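Local atomic coordinates of carboxyvinyl-carboxyphosphonate phosphorylmutase (Bacillus anthracis, PDB entry 4IQD), a protein that belongs to the TIM-barrel phosphoenolpyruvate phosphomutase family and binds pyruvic acid at several sites. Residues N28-I33 with Q238-P243; A58-S63 with T75-R80; N217-G222 with Y242-L247. All coordinates share one frame; numbering follows the deposited sequence.

Contact 1 of 3, residues N28-I33 with Q238-P243; sequences NEILQI and QMVIYP
L31 O is gripped by two groups of the neighbouring strand: V240 N donates a hydrogen bond of 2.8 Å to it, and M239 CA adds a CA-H···O contact at 3.2 Å. V240 O in turn accepts from I33 N at 2.7 Å, with a long CA-H···O contact from Q32. L31 N to Q238 O and Y242 N to I33 O complete the bonding of two parallel strands, 31-33 and 239-242, in a TIM barrel. On one face Q32 and V240 lie side by side, with Q32 CG 4.0 Å from V240 CG1. Beyond CG, which is anti to the carbonyl carbon (chi1 -66°), the Q32 chain runs extended, and its NE2 gives an N-H to Y242 OH at 2.8 Å. The hydroxyl lies close to the amide plane, yet ring and amide stand 80° apart. A weak bond joins the same NE2 to I261 O of the second subunit. On the other face I33 CB packs on I241 CG2 at 4.0 Å, and L31 CB meets M239 CB. Backbone bonds thus fix the register of the two strands, while the phenol oxygen accepts from Q32, which would leave its own proton available to another acceptor.

Contact 2 of 3, residues A58-S63 with T75-R80; sequences AAYTAS and TEVAER. With PYR (pyruvic acid), chain F.
Y60 reaches from helix 57-63 across to R80, V77 and E76 on helix 74-88. Its CB heads toward the other helix, and CG stands anti to the backbone N (chi1 177°), carrying the ring outward. One flank of the ring lies against R80: CD1 is 3.7 Å from R80 CG, and CE1 comes within 3.5 Å of R80 CB. The same CE1 sits over the centre of the guanidinium, 3.7 Å above its plane. Ring and guanidinium planes are 79° apart, so a ring carbon, rather than the flat of the ring, covers this face of the cation. On the other flank CE2 meets the methyl V77 CG2 at 4.2 Å. At the tip, OH lies 3.2 Å from E76 CB, where the Y60 and E76 side chains cross at about a right angle; the E76 carboxylate itself turns to T73 N.

R80 bends at chi2 and chi3, which brings CD and then NE round to the edge of the Y60 ring. NE points almost straight at O3 of a pyruvic acid, but the modelled 2.4 Å between R80 NE and O3 is too short to be trusted in detail, and the bonds from NH2 to the same ligand are weak. R80 NH1 is bonded to H37 O, which ties down the far side of the guanidinium. R80 NH2 of the second subunit also bonds this pyruvic acid, placing the site at the subunit interface.

The two short helical segments run nearly perpendicular, 99° between directions, with axes 11.5 Å apart, and Y60 spans much of that gap. V77 and R80 also touch L55 of strand 53-55, V77 and A78 touch M113 of helix 103-115, and A62 and S63 pack against L247 of helix 245-264.

Contact 3 of 3, residues N217-G222 with Y242-L247; sequences NMTEFG and YPVTSL. With PYR (pyruvic acid), chain C.
T245 OG1 donates a short hydrogen bond of 2.5 Å to E220 OE2, meeting that oxygen on its syn side and only 15° out of the carboxylate plane. The E220 chain bends at chi2 (78°), swinging CD toward T245, and the two side chains cross at about a right angle. More partners share the carboxylate: OE1 forms a salt bridge with R248, and Q267 of the second subunit bonds OE2.

A water extends the polar link. It donates to E220 OE1 at 2.8 Å and accepts from V244 N at 2.8 Å, joining the loop to the backbone that leads into helix 245-264. Each carboxylate oxygen is thus satisfied by more than one partner.

Both segments continue from parallel barrel strands, 215-217 and 239-242, at the C-terminal ends where TIM barrels carry their ligand pockets. M218 centres an inverse gamma turn that takes the chain off its strand.

Apolar contacts fill in around the turn. M218 CB lies 3.7 Å from Y242 CD1, and T219 CB faces P243 CD. A polar atom is pressed against carbon too: N217 OD1, buried and with no partner in the model, lies 3.2 Å from P243 CG.

Pyruvic acid is met here by van der Waals contact: its O is 3.5 Å from P243 CB and 3.5 Å from V244 CG2, T219 flanks its methyl, and S56 OG is hydrogen-bonded to it.

In the fold
Contacts 1 and 3 are neighbours, their centres about 13 Å apart, and they share Y242 and P243 where strand 239-242 gives way to helix 245-264. Contact 2, which lies along the chain between the two segments of contact 1 and closes before contact 3 opens, is about 21 Å from contact 1 and 16 Å from contact 3, centre to centre. L247 links contacts 2 and 3 by packing its CD1 on A59, A62 and S63. The pyruvic acid pocket that includes A58, T219, P243 and V244 draws on all three contacts, whereas E79 and R80 line a separate pyruvic acid site. Each contact touches the second subunit, so all three border the dimer interface.

Contact 1 of 3, residues N28-I33 with Q238-P243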
loop_
_atom_site.group_PDB
_atom_site.type_symbol
_atom_site.label_atom_id
_atom_site.label_comp_id
_atom_site.label_asym_id
_atom_site.label_seq_id
_atom_site.Cartn_x
_atom_site.Cartn_y
_atom_site.Cartn_z
ATOM N N ASN A 28 14.929 -1.300 -29.312
ATOM C CA ASN A 28 16.247 -0.714 -29.470
ATOM C C ASN A 28 16.632 0.132 -28.262
ATOM O O ASN A 28 17.788 0.142 -27.844
ATOM C CB ASN A 28 16.284 0.131 -30.744
ATOM C CG ASN A 28 17.640 0.121 -31.408
ATOM O OD1 ASN A 28 18.507 -0.681 -31.066
ATOM N ND2 ASN A 28 17.829 1.012 -32.375
ATOM N N GLU A 29 15.653 0.832 -27.698
ATOM C CA GLU A 29 15.889 1.705 -26.551
ATOM C C GLU A 29 15.644 0.981 -25.231
ATOM O O GLU A 29 14.745 0.145 -25.124
ATOM C CB GLU A 29 15.022 2.964 -26.644
ATOM C CG GLU A 29 15.818 4.266 -26.667
ATOM C CD GLU A 29 16.292 4.701 -25.288
ATOM O OE1 GLU A 29 15.494 5.321 -24.553
ATOM O OE2 GLU A 29 17.462 4.429 -24.939
ATOM N N ILE A 30 16.449 1.308 -24.227
ATOM C CA ILE A 30 16.399 0.605 -22.953
ATOM C C ILE A 30 15.042 0.777 -22.269
ATOM O O ILE A 30 14.428 1.840 -22.337
ATOM C CB ILE A 30 17.554 1.047 -22.024
ATOM C CG1 ILE A 30 17.567 0.220 -20.736
ATOM C CG2 ILE A 30 17.473 2.538 -21.739
ATOM C CD1 ILE A 30 18.935 -0.298 -20.352
ATOM N N LEU A 31 14.565 -0.292 -21.641
ATOM C CA LEU A 31 13.281 -0.267 -20.955
ATOM C C LEU A 31 13.465 0.033 -19.476
ATOM O O LEU A 31 14.141 -0.706 -18.766
ATOM C CB LEU A 31 12.567 -1.607 -21.124
ATOM C CG LEU A 31 11.256 -1.760 -20.354
ATOM C CD1 LEU A 31 10.193 -0.819 -20.904
ATOM C CD2 LEU A 31 10.778 -3.202 -20.390
ATOM N N GLN A 32 12.871 1.125 -19.012
ATOM C CA GLN A 32 12.888 1.428 -17.591
ATOM C C GLN A 32 11.670 0.803 -16.923
ATOM O O GLN A 32 10.537 1.006 -17.357
ATOM C CB GLN A 32 12.918 2.935 -17.350
ATOM C CG GLN A 32 14.186 3.624 -17.815
ATOM C CD GLN A 32 14.208 5.095 -17.450
ATOM O OE1 GLN A 32 13.401 5.880 -17.945
ATOM N NE2 GLN A 32 15.127 5.474 -16.571
ATOM N N ILE A 33 11.914 0.030 -15.871
ATOM C CA ILE A 33 10.852 -0.682 -15.177
ATOM C C ILE A 33 10.824 -0.301 -13.702
ATOM O O ILE A 33 11.599 -0.823 -12.903
ATOM C CB ILE A 33 11.032 -2.204 -15.292
ATOM C CG1 ILE A 33 11.199 -2.619 -16.754
ATOM C CG2 ILE A 33 9.853 -2.925 -14.670
ATOM C CD1 ILE A 33 11.303 -4.109 -16.941
ATOM N N GLN A 238 19.333 -4.079 -21.587
ATOM C CA GLN A 238 18.145 -3.796 -22.383
ATOM C C GLN A 238 16.926 -3.495 -21.518
ATOM O O GLN A 238 15.843 -3.214 -22.029
ATOM C CB GLN A 238 17.873 -4.954 -23.339
ATOM C CG GLN A 238 19.086 -5.300 -24.182
ATOM C CD GLN A 238 18.876 -6.507 -25.059
ATOM O OE1 GLN A 238 17.829 -6.659 -25.686
ATOM N NE2 GLN A 238 19.876 -7.379 -25.111
HETATM N N MSE A 239 17.111 -3.552 -20.204
HETATM C CA MSE A 239 16.066 -3.163 -19.270
HETATM C C MSE A 239 16.693 -2.859 -17.920
HETATM O O MSE A 239 17.746 -3.400 -17.580
HETATM C CB MSE A 239 15.008 -4.259 -19.143
HETATM C CG MSE A 239 15.340 -5.342 -18.137
HETATM SE SE MSE A 239 14.210 -6.919 -18.320
HETATM C CE MSE A 239 15.127 -7.750 -19.824
ATOM N N VAL A 240 16.055 -1.980 -17.157
ATOM C CA VAL A 240 16.574 -1.591 -15.856
ATOM C C VAL A 240 15.444 -1.358 -14.863
ATOM O O VAL A 240 14.448 -0.711 -15.179
ATOM C CB VAL A 240 17.472 -0.337 -15.951
ATOM C CG1 VAL A 240 16.809 0.736 -16.788
ATOM C CG2 VAL A 240 17.821 0.187 -14.568
ATOM N N ILE A 241 15.605 -1.903 -13.663
ATOM C CA ILE A 241 14.586 -1.786 -12.631
ATOM C C ILE A 241 14.965 -0.790 -11.536
ATOM O O ILE A 241 16.138 -0.621 -11.203
ATOM C CB ILE A 241 14.280 -3.150 -11.985
ATOM C CG1 ILE A 241 15.543 -3.734 -11.358
ATOM C CG2 ILE A 241 13.710 -4.113 -13.015
ATOM C CD1 ILE A 241 15.315 -5.046 -10.656
ATOM N N TYR A 242 13.946 -0.132 -10.994
ATOM C CA TYR A 242 14.091 0.758 -9.851
ATOM C C TYR A 242 13.122 0.240 -8.792
ATOM O O TYR A 242 12.048 0.805 -8.590
ATOM C CB TYR A 242 13.766 2.202 -10.254
ATOM C CG TYR A 242 14.540 2.679 -11.470
ATOM C CD1 TYR A 242 15.726 3.389 -11.331
ATOM C CD2 TYR A 242 14.088 2.412 -12.757
ATOM C CE1 TYR A 242 16.439 3.820 -12.436
ATOM C CE2 TYR A 242 14.796 2.837 -13.868
ATOM C CZ TYR A 242 15.969 3.540 -13.701
ATOM O OH TYR A 242 16.673 3.966 -14.802
ATOM N N PRO A 243 13.509 -0.854 -8.117
ATOM C CA PRO A 243 12.621 -1.761 -7.380
ATOM C C PRO A 243 11.943 -1.180 -6.150
ATOM O O PRO A 243 10.758 -1.437 -5.934
ATOM C CB PRO A 243 13.563 -2.891 -6.938
ATOM C CG PRO A 243 14.776 -2.752 -7.776
ATOM C CD PRO A 243 14.910 -1.297 -8.042
#

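Contact 2 of 3, residues A58-S63 with T75-R80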
loop_
_atom_site.group_PDB
_atom_site.type_symbol
_atom_site.label_atom_id
_atom_site.label_comp_id
_atom_site.label_asym_id
_atom_site.label_seq_id
_atom_site.Cartn_x
_atom_site.Cartn_y
_atom_site.Cartn_z
ATOM N N ALA A 58 11.077 -6.999 -1.726
ATOM C CA ALA A 58 11.552 -6.041 -0.739
ATOM C C ALA A 58 10.495 -4.989 -0.443
ATOM O O ALA A 58 10.085 -4.814 0.704
ATOM C CB ALA A 58 12.830 -5.382 -1.223
ATOM N N ALA A 59 10.053 -4.296 -1.486
ATOM C CA ALA A 59 9.071 -3.231 -1.331
ATOM C C ALA A 59 7.733 -3.770 -0.848
ATOM O O ALA A 59 7.066 -3.147 -0.019
ATOM C CB ALA A 59 8.899 -2.479 -2.633
ATOM N N TYR A 60 7.343 -4.929 -1.370
ATOM C CA TYR A 60 6.073 -5.526 -0.990
ATOM C C TYR A 60 6.038 -5.801 0.498
ATOM O O TYR A 60 5.166 -5.311 1.207
ATOM C CB TYR A 60 5.816 -6.828 -1.743
ATOM C CG TYR A 60 4.533 -7.494 -1.305
ATOM C CD1 TYR A 60 3.317 -6.841 -1.443
ATOM C CD2 TYR A 60 4.536 -8.764 -0.743
ATOM C CE1 TYR A 60 2.137 -7.432 -1.040
ATOM C CE2 TYR A 60 3.359 -9.368 -0.340
ATOM C CZ TYR A 60 2.160 -8.696 -0.492
ATOM O OH TYR A 60 0.977 -9.280 -0.093
ATOM N N THR A 61 7.000 -6.584 0.961
ATOM C CA THR A 61 7.063 -6.960 2.362
ATOM C C THR A 61 7.145 -5.724 3.241
ATOM O O THR A 61 6.406 -5.601 4.214
ATOM C CB THR A 61 8.265 -7.869 2.635
ATOM O OG1 THR A 61 9.453 -7.249 2.130
ATOM C CG2 THR A 61 8.071 -9.209 1.947
ATOM N N ALA A 62 8.029 -4.802 2.876
ATOM C CA ALA A 62 8.189 -3.567 3.631
ATOM C C ALA A 62 6.869 -2.808 3.742
ATOM O O ALA A 62 6.582 -2.226 4.784
ATOM C CB ALA A 62 9.258 -2.693 3.005
ATOM N N SER A 63 6.070 -2.832 2.677
ATOM C CA SER A 63 4.736 -2.229 2.699
ATOM C C SER A 63 3.884 -2.850 3.794
ATOM O O SER A 63 3.222 -2.147 4.555
ATOM C CB SER A 63 4.026 -2.403 1.353
ATOM O OG SER A 63 4.765 -1.829 0.295
ATOM N N THR A 75 0.412 -16.608 -2.718
ATOM C CA THR A 75 -0.953 -16.099 -2.828
ATOM C C THR A 75 -1.008 -14.590 -2.596
ATOM O O THR A 75 -1.698 -13.865 -3.314
ATOM C CB THR A 75 -1.891 -16.793 -1.820
ATOM O OG1 THR A 75 -1.875 -18.207 -2.043
ATOM C CG2 THR A 75 -3.318 -16.279 -1.970
ATOM N N GLU A 76 -0.272 -14.127 -1.589
ATOM C CA GLU A 76 -0.215 -12.709 -1.253
ATOM C C GLU A 76 0.422 -11.902 -2.370
ATOM O O GLU A 76 -0.088 -10.854 -2.762
ATOM C CB GLU A 76 0.583 -12.501 0.034
ATOM C CG GLU A 76 -0.102 -13.020 1.282
ATOM C CD GLU A 76 0.815 -13.029 2.487
ATOM O OE1 GLU A 76 1.973 -13.468 2.343
ATOM O OE2 GLU A 76 0.381 -12.598 3.575
ATOM N N VAL A 77 1.549 -12.393 -2.874
ATOM C CA VAL A 77 2.284 -11.706 -3.925
ATOM C C VAL A 77 1.465 -11.644 -5.210
ATOM O O VAL A 77 1.466 -10.632 -5.911
ATOM C CB VAL A 77 3.632 -12.394 -4.201
ATOM C CG1 VAL A 77 4.407 -11.641 -5.268
ATOM C CG2 VAL A 77 4.441 -12.489 -2.919
ATOM N N ALA A 78 0.751 -12.726 -5.501
ATOM C CA ALA A 78 -0.072 -12.801 -6.702
ATOM C C ALA A 78 -1.275 -11.858 -6.634
ATOM O O ALA A 78 -1.770 -11.398 -7.663
ATOM C CB ALA A 78 -0.523 -14.232 -6.944
ATOM N N GLU A 79 -1.744 -11.569 -5.424
ATOM C CA GLU A 79 -2.869 -10.651 -5.251
ATOM C C GLU A 79 -2.458 -9.190 -5.399
ATOM O O GLU A 79 -3.171 -8.400 -6.007
ATOM C CB GLU A 79 -3.551 -10.863 -3.903
ATOM C CG GLU A 79 -4.774 -11.754 -3.963
ATOM C CD GLU A 79 -5.803 -11.396 -2.908
ATOM O OE1 GLU A 79 -7.012 -11.550 -3.182
ATOM O OE2 GLU A 79 -5.404 -10.956 -1.808
ATOM N N ARG A 80 -1.317 -8.824 -4.831
ATOM C CA ARG A 80 -0.819 -7.465 -4.994
ATOM C C ARG A 80 -0.476 -7.227 -6.460
ATOM O O ARG A 80 -0.655 -6.128 -6.977
ATOM C CB ARG A 80 0.395 -7.215 -4.099
ATOM C CG ARG A 80 0.949 -5.792 -4.148
ATOM C CD ARG A 80 -0.088 -4.735 -3.767
ATOM N NE ARG A 80 -0.622 -4.912 -2.417
ATOM C CZ ARG A 80 -0.060 -4.427 -1.314
ATOM N NH1 ARG A 80 1.069 -3.737 -1.388
ATOM N NH2 ARG A 80 -0.623 -4.638 -0.132
HETATM C C PYR F . -4.100 -6.725 -0.309
HETATM O O PYR F . -4.804 -7.714 0.185
HETATM O OXT PYR F . -3.801 -5.692 0.440
HETATM C CA PYR F . -3.667 -6.779 -1.628
HETATM O O3 PYR F . -2.574 -6.155 -1.988
HETATM C CB PYR F . -4.456 -7.553 -2.641
#

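Contact 3 of 3, residues N217-G222 with Y242-L247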
loop_
_atom_site.group_PDB
_atom_site.type_symbol
_atom_site.label_atom_id
_atom_site.label_comp_id
_atom_site.label_asym_id
_atom_site.label_seq_id
_atom_site.Cartn_x
_atom_site.Cartn_y
_atom_site.Cartn_z
ATOM N N ASN A 217 19.898 -3.767 -12.105
ATOM C CA ASN A 217 19.191 -3.483 -10.862
ATOM C C ASN A 217 19.575 -2.132 -10.278
ATOM O O ASN A 217 20.580 -2.022 -9.578
ATOM C CB ASN A 217 19.500 -4.573 -9.836
ATOM C CG ASN A 217 18.790 -4.356 -8.511
ATOM O OD1 ASN A 217 17.759 -3.682 -8.440
ATOM N ND2 ASN A 217 19.336 -4.938 -7.452
HETATM N N MSE A 218 18.780 -1.105 -10.553
HETATM C CA MSE A 218 19.068 0.200 -9.976
HETATM C C MSE A 218 18.419 0.504 -8.641
HETATM O O MSE A 218 17.616 1.425 -8.521
HETATM C CB MSE A 218 18.838 1.335 -10.963
HETATM C CG MSE A 218 20.086 1.671 -11.733
HETATM SE SE MSE A 218 21.434 2.720 -10.765
HETATM C CE MSE A 218 22.005 1.532 -9.349
ATOM N N THR A 219 18.800 -0.267 -7.632
ATOM C CA THR A 219 18.323 -0.033 -6.284
ATOM C C THR A 219 19.304 0.894 -5.569
ATOM O O THR A 219 20.511 0.831 -5.793
ATOM C CB THR A 219 18.130 -1.356 -5.523
ATOM O OG1 THR A 219 17.556 -1.099 -4.237
ATOM C CG2 THR A 219 19.449 -2.091 -5.367
ATOM N N GLU A 220 18.779 1.775 -4.725
ATOM C CA GLU A 220 19.592 2.807 -4.092
ATOM C C GLU A 220 20.411 2.241 -2.940
ATOM O O GLU A 220 20.004 1.274 -2.300
ATOM C CB GLU A 220 18.709 3.956 -3.598
ATOM C CG GLU A 220 17.833 4.587 -4.674
ATOM C CD GLU A 220 16.602 3.762 -4.994
ATOM O OE1 GLU A 220 16.231 2.904 -4.168
ATOM O OE2 GLU A 220 16.009 3.965 -6.074
ATOM N N PHE A 221 21.564 2.855 -2.687
ATOM C CA PHE A 221 22.453 2.462 -1.593
ATOM C C PHE A 221 22.895 1.007 -1.691
ATOM O O PHE A 221 23.034 0.329 -0.678
ATOM C CB PHE A 221 21.790 2.707 -0.235
ATOM C CG PHE A 221 20.981 3.964 -0.179
ATOM C CD1 PHE A 221 21.599 5.199 -0.236
ATOM C CD2 PHE A 221 19.602 3.910 -0.065
ATOM C CE1 PHE A 221 20.859 6.361 -0.184
ATOM C CE2 PHE A 221 18.855 5.070 -0.012
ATOM C CZ PHE A 221 19.485 6.298 -0.071
ATOM N N GLY A 222 23.114 0.536 -2.913
ATOM C CA GLY A 222 23.512 -0.841 -3.135
ATOM C C GLY A 222 24.873 -0.960 -3.788
ATOM O O GLY A 222 25.628 0.009 -3.834
ATOM N N TYR A 242 13.946 -0.132 -10.994
ATOM C CA TYR A 242 14.091 0.758 -9.851
ATOM C C TYR A 242 13.122 0.240 -8.792
ATOM O O TYR A 242 12.048 0.805 -8.590
ATOM C CB TYR A 242 13.766 2.202 -10.254
ATOM C CG TYR A 242 14.540 2.679 -11.470
ATOM C CD1 TYR A 242 15.726 3.389 -11.331
ATOM C CD2 TYR A 242 14.088 2.412 -12.757
ATOM C CE1 TYR A 242 16.439 3.820 -12.436
ATOM C CE2 TYR A 242 14.796 2.837 -13.868
ATOM C CZ TYR A 242 15.969 3.540 -13.701
ATOM O OH TYR A 242 16.673 3.966 -14.802
ATOM N N PRO A 243 13.509 -0.854 -8.117
ATOM C CA PRO A 243 12.621 -1.761 -7.380
ATOM C C PRO A 243 11.943 -1.180 -6.150
ATOM O O PRO A 243 10.758 -1.437 -5.934
ATOM C CB PRO A 243 13.563 -2.891 -6.938
ATOM C CG PRO A 243 14.776 -2.752 -7.776
ATOM C CD PRO A 243 14.910 -1.297 -8.042
ATOM N N VAL A 244 12.680 -0.433 -5.340
ATOM C CA VAL A 244 12.196 -0.089 -4.009
ATOM C C VAL A 244 11.986 1.415 -3.842
ATOM O O VAL A 244 11.511 1.883 -2.806
ATOM C CB VAL A 244 13.175 -0.612 -2.945
ATOM C CG1 VAL A 244 12.530 -0.633 -1.572
ATOM C CG2 VAL A 244 13.634 -2.009 -3.313
ATOM N N THR A 245 12.325 2.160 -4.886
ATOM C CA THR A 245 12.292 3.612 -4.857
ATOM C C THR A 245 10.944 4.164 -4.398
ATOM O O THR A 245 10.894 5.090 -3.596
ATOM C CB THR A 245 12.607 4.186 -6.245
ATOM O OG1 THR A 245 13.682 3.447 -6.836
ATOM C CG2 THR A 245 12.993 5.643 -6.138
ATOM N N SER A 246 9.861 3.578 -4.898
ATOM C CA SER A 246 8.515 4.049 -4.577
ATOM C C SER A 246 8.243 4.039 -3.075
ATOM O O SER A 246 7.631 4.960 -2.545
ATOM C CB SER A 246 7.459 3.211 -5.305
ATOM O OG SER A 246 7.438 1.882 -4.818
ATOM N N LEU A 247 8.711 3.001 -2.392
ATOM C CA LEU A 247 8.489 2.873 -0.957
ATOM C C LEU A 247 9.463 3.733 -0.156
ATOM O O LEU A 247 9.117 4.240 0.911
ATOM C CB LEU A 247 8.581 1.407 -0.526
ATOM C CG LEU A 247 8.441 1.127 0.972
ATOM C CD1 LEU A 247 7.454 0.001 1.224
ATOM C CD2 LEU A 247 9.796 0.795 1.577
HETATM C C PYR C . 14.705 -6.264 -4.832
HETATM O O PYR C . 13.851 -5.329 -4.502
HETATM O OXT PYR C . 14.285 -7.308 -5.506
HETATM C CA PYR C . 16.042 -6.138 -4.452
HETATM O O3 PYR C . 16.897 -7.103 -4.682
HETATM C CB PYR C . 16.514 -4.882 -3.779
HETATM O O HOH W 1 15.232 0.713 -5.667
#